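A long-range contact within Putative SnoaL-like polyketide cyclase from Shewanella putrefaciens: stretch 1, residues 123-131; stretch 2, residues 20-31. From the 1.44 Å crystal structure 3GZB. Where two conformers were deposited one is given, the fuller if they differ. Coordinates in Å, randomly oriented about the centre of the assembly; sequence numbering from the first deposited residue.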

# COMPACT_ATOMS: atom_id res chain seq x y z
N VAL A 123 -1.63 -4.60 -1.43
CA VAL A 123 -1.99 -3.27 -0.99
C VAL A 123 -2.80 -2.67 -2.10
O VAL A 123 -2.38 -2.66 -3.28
CB VAL A 123 -0.74 -2.44 -0.72
CG1 VAL A 123 -1.09 -1.01 -0.27
CG2 VAL A 123 0.14 -3.16 0.33
N THR A 124 -3.95 -2.13 -1.75
CA THR A 124 -4.84 -1.41 -2.69
C THR A 124 -5.09 -0.01 -2.11
O THR A 124 -5.44 0.10 -0.92
CB THR A 124 -6.17 -2.15 -2.85
OG1 THR A 124 -5.88 -3.39 -3.51
CG2 THR A 124 -7.21 -1.34 -3.66
N SER A 125 -4.92 1.04 -2.91
CA SER A 125 -5.29 2.37 -2.49
C SER A 125 -6.32 2.92 -3.43
O SER A 125 -6.33 2.65 -4.64
CB SER A 125 -4.08 3.30 -2.38
OG SER A 125 -3.47 3.52 -3.66
N LEU A 126 -7.21 3.73 -2.88
CA LEU A 126 -8.24 4.44 -3.64
C LEU A 126 -8.14 5.92 -3.34
O LEU A 126 -8.15 6.33 -2.17
CB LEU A 126 -9.65 3.96 -3.27
CG LEU A 126 -9.92 2.46 -3.36
CD1 LEU A 126 -11.35 2.15 -2.87
CD2 LEU A 126 -9.70 1.97 -4.77
N LYS A 127 -8.08 6.73 -4.38
CA LYS A 127 -8.25 8.17 -4.25
C LYS A 127 -9.69 8.46 -4.66
O LYS A 127 -10.10 8.10 -5.78
CB LYS A 127 -7.25 8.91 -5.14
CG LYS A 127 -7.19 10.41 -4.93
CD LYS A 127 -6.77 10.81 -3.51
CE LYS A 127 -6.60 12.33 -3.41
NZ LYS A 127 -6.65 12.84 -2.00
N LEU A 128 -10.46 9.07 -3.76
CA LEU A 128 -11.86 9.28 -3.91
C LEU A 128 -12.18 10.75 -4.15
O LEU A 128 -11.52 11.65 -3.62
CB LEU A 128 -12.59 8.85 -2.63
CG LEU A 128 -12.32 7.37 -2.27
CD1 LEU A 128 -12.93 7.08 -0.90
CD2 LEU A 128 -12.83 6.44 -3.26
N ASP A 129 -13.22 10.96 -4.96
CA ASP A 129 -13.89 12.28 -5.11
C ASP A 129 -15.20 12.14 -4.35
O ASP A 129 -16.18 11.51 -4.83
CB ASP A 129 -14.07 12.55 -6.61
CG ASP A 129 -14.95 13.76 -6.91
OD1 ASP A 129 -15.47 14.39 -5.98
OD2 ASP A 129 -15.14 14.02 -8.14
N MSE A 130 -15.20 12.67 -3.11
CA MSE A 130 -16.31 12.48 -2.20
C MSE A 130 -17.58 13.19 -2.70
O MSE A 130 -18.67 12.64 -2.60
CB MSE A 130 -15.95 12.84 -0.75
CG MSE A 130 -14.81 12.05 -0.16
SE MSE A 130 -15.22 10.17 -0.04
CE MSE A 130 -16.60 10.28 1.22
N LEU A 131 -17.44 14.36 -3.31
CA LEU A 131 -18.61 15.10 -3.84
C LEU A 131 -19.37 14.27 -4.86
O LEU A 131 -20.59 14.19 -4.82
CB LEU A 131 -18.14 16.42 -4.45
CG LEU A 131 -19.21 17.23 -5.19
CD1 LEU A 131 -20.23 17.74 -4.20
CD2 LEU A 131 -18.57 18.36 -5.98
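Stretch 2, residues 20-31: PQEQQLAVKYMD

A helix packed across the face of a β-strand illustrates how two regular structures with different side-chain periodicities can be joined without a single hydrogen bond between them. In this putative SnoaL-like polyketide cyclase the strand, which begins earlier in the chain, runs through residues 123-129, all in extended conformation, and the chain leaves it through Met130, whose phi/psi of -67/-36° ends the extended run. Stretch 2 begins with Pro20 at the N-cap position and is helical from Gln21 to Asp31 and beyond. Its i to i-4 backbone bonds are regular, from Gln24 N to Pro20 O at 3.1 Å through Asp31 N to Val27 O at 2.9 Å; only that from Lys28 N to Gln24 O, at 3.3 Å, is weak. The helix lies across the strand at a crossing angle of 110°, with a closest approach of the axes of 9.7 Å. The CA atoms come nearest where Leu126 CA stands 7.2 Å from Ala26 CA, and Met130 CA stands 7.3 Å from Glu22 CA.

On the strand, side chains alternate. Thr124, Leu126 and Leu128 point toward the helix, as does Met130 just beyond the strand's end, while Val123, Ser125 and Lys127 make no contact with it. The helix answers with positions three or four residues apart, the spacing of its turns: Glu22, Leu25, Ala26, Tyr29 and Met30. As the strand residue number rises, its partners shift toward the N-terminal end of the helix.

Thr124 touches the helix through its methyl, with CG2 4.3 Å from the selenium SE of Met30. Leu126 is the centre of the next group: its CD1 lies 3.8 Å from Ala26 CB, 3.6 Å from Tyr29 CD2, approaching that ring obliquely, and 4.4 Å from Met30 SE. The small side chain of Ala26 accompanies the close backbone approach here. Leu128 CD1 comes still nearer, 3.3 Å from Glu22 O, a carbonyl already engaged by Ala26 N within the helix; the same methyl is 4.4 Å from Leu25 CB.

Met130, a selenomethionine like Met30, closes the contact over the first helical turn. With all three chi angles in m, its SE reaches to 3.8 Å from Leu25 CD2 and 4.0 Å from Glu22 CG, and its CE lies 3.7 Å from Gln21 O. Glu22 thus contributes aliphatic carbon as well as backbone to the contact. The two stretches together bury 429 Å², and their contact rests on the fit of mostly apolar side chains.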

# COMPACT_ATOMS: atom_id res chain seq x y z
N PRO A 20 -14.30 6.67 9.25
CA PRO A 20 -14.39 7.86 8.45
C PRO A 20 -15.24 7.63 7.19
O PRO A 20 -15.26 6.53 6.63
CB PRO A 20 -12.94 8.08 8.05
CG PRO A 20 -12.16 7.56 9.20
CD PRO A 20 -12.89 6.33 9.55
N GLN A 21 -15.94 8.65 6.73
CA GLN A 21 -16.78 8.50 5.55
C GLN A 21 -16.00 8.01 4.30
O GLN A 21 -16.56 7.35 3.44
CB GLN A 21 -17.53 9.78 5.25
CG GLN A 21 -18.56 10.19 6.32
CD GLN A 21 -19.77 9.25 6.46
OE1 GLN A 21 -20.16 8.49 5.51
NE2 GLN A 21 -20.40 9.35 7.61
N GLU A 22 -14.75 8.44 4.19
CA GLU A 22 -13.93 8.04 3.04
C GLU A 22 -13.71 6.53 3.04
O GLU A 22 -13.83 5.84 2.04
CB GLU A 22 -12.58 8.79 3.08
CG GLU A 22 -12.74 10.29 3.04
CD GLU A 22 -12.88 10.99 4.36
OE1 GLU A 22 -13.23 10.40 5.42
OE2 GLU A 22 -12.62 12.23 4.34
N GLN A 23 -13.42 5.98 4.22
CA GLN A 23 -13.35 4.52 4.35
C GLN A 23 -14.69 3.83 4.07
O GLN A 23 -14.70 2.80 3.41
CB GLN A 23 -12.79 4.13 5.71
CG GLN A 23 -11.33 4.55 5.97
CD GLN A 23 -10.85 4.08 7.33
OE1 GLN A 23 -11.33 3.08 7.87
NE2 GLN A 23 -9.88 4.81 7.90
N GLN A 24 -15.81 4.40 4.51
CA GLN A 24 -17.11 3.79 4.31
C GLN A 24 -17.40 3.68 2.83
O GLN A 24 -17.93 2.67 2.37
CB GLN A 24 -18.20 4.58 5.03
CG GLN A 24 -18.15 4.54 6.54
CD GLN A 24 -19.37 5.13 7.19
OE1 GLN A 24 -20.51 4.83 6.78
NE2 GLN A 24 -19.14 5.96 8.21
N LEU A 25 -17.03 4.70 2.09
CA LEU A 25 -17.25 4.65 0.65
C LEU A 25 -16.35 3.62 -0.04
O LEU A 25 -16.79 2.91 -0.94
CB LEU A 25 -17.09 6.04 0.01
CG LEU A 25 -17.53 6.17 -1.45
CD1 LEU A 25 -19.05 5.86 -1.62
CD2 LEU A 25 -17.19 7.56 -2.02
N ALA A 26 -15.10 3.51 0.42
CA ALA A 26 -14.21 2.51 -0.09
C ALA A 26 -14.79 1.13 0.11
O ALA A 26 -14.64 0.29 -0.79
CB ALA A 26 -12.84 2.61 0.62
N VAL A 27 -15.41 0.85 1.26
CA VAL A 27 -16.02 -0.45 1.49
C VAL A 27 -17.09 -0.76 0.42
O VAL A 27 -17.15 -1.88 -0.13
CB VAL A 27 -16.59 -0.56 2.90
CG1 VAL A 27 -17.37 -1.86 3.10
CG2 VAL A 27 -15.45 -0.42 3.97
N LYS A 28 -17.95 0.19 0.12
CA LYS A 28 -18.99 0.01 -0.92
C LYS A 28 -18.38 -0.34 -2.27
O LYS A 28 -18.84 -1.26 -2.96
CB LYS A 28 -19.83 1.29 -1.05
CG LYS A 28 -20.58 1.66 0.24
CD LYS A 28 -21.67 2.62 -0.04
CE LYS A 28 -22.64 2.73 1.12
NZ LYS A 28 -23.83 3.47 0.64
N TYR A 29 -17.36 0.40 -2.63
CA TYR A 29 -16.64 0.12 -3.90
C TYR A 29 -16.03 -1.27 -3.95
O TYR A 29 -16.22 -2.00 -4.92
CB TYR A 29 -15.62 1.18 -4.15
CG TYR A 29 -14.70 0.96 -5.33
CD1 TYR A 29 -15.05 1.35 -6.59
CD2 TYR A 29 -13.47 0.35 -5.18
CE1 TYR A 29 -14.15 1.22 -7.65
CE2 TYR A 29 -12.59 0.19 -6.21
CZ TYR A 29 -12.94 0.59 -7.46
OH TYR A 29 -12.07 0.49 -8.53
N MSE A 30 -15.30 -1.64 -2.87
CA MSE A 30 -14.65 -2.93 -2.85
C MSE A 30 -15.66 -4.09 -2.81
O MSE A 30 -15.38 -5.16 -3.35
CB MSE A 30 -13.68 -3.03 -1.70
CG MSE A 30 -12.54 -2.06 -1.79
SE MSE A 30 -11.41 -2.22 -3.35
CE MSE A 30 -10.86 -4.07 -3.16
N ASP A 31 -16.76 -3.93 -2.09
CA ASP A 31 -17.80 -4.97 -2.10
C ASP A 31 -18.33 -5.14 -3.54
O ASP A 31 -18.46 -6.28 -4.02
CB ASP A 31 -18.93 -4.67 -1.10
CG ASP A 31 -18.57 -5.13 0.32
OD1 ASP A 31 -17.69 -6.00 0.42
OD2 ASP A 31 -19.16 -4.65 1.32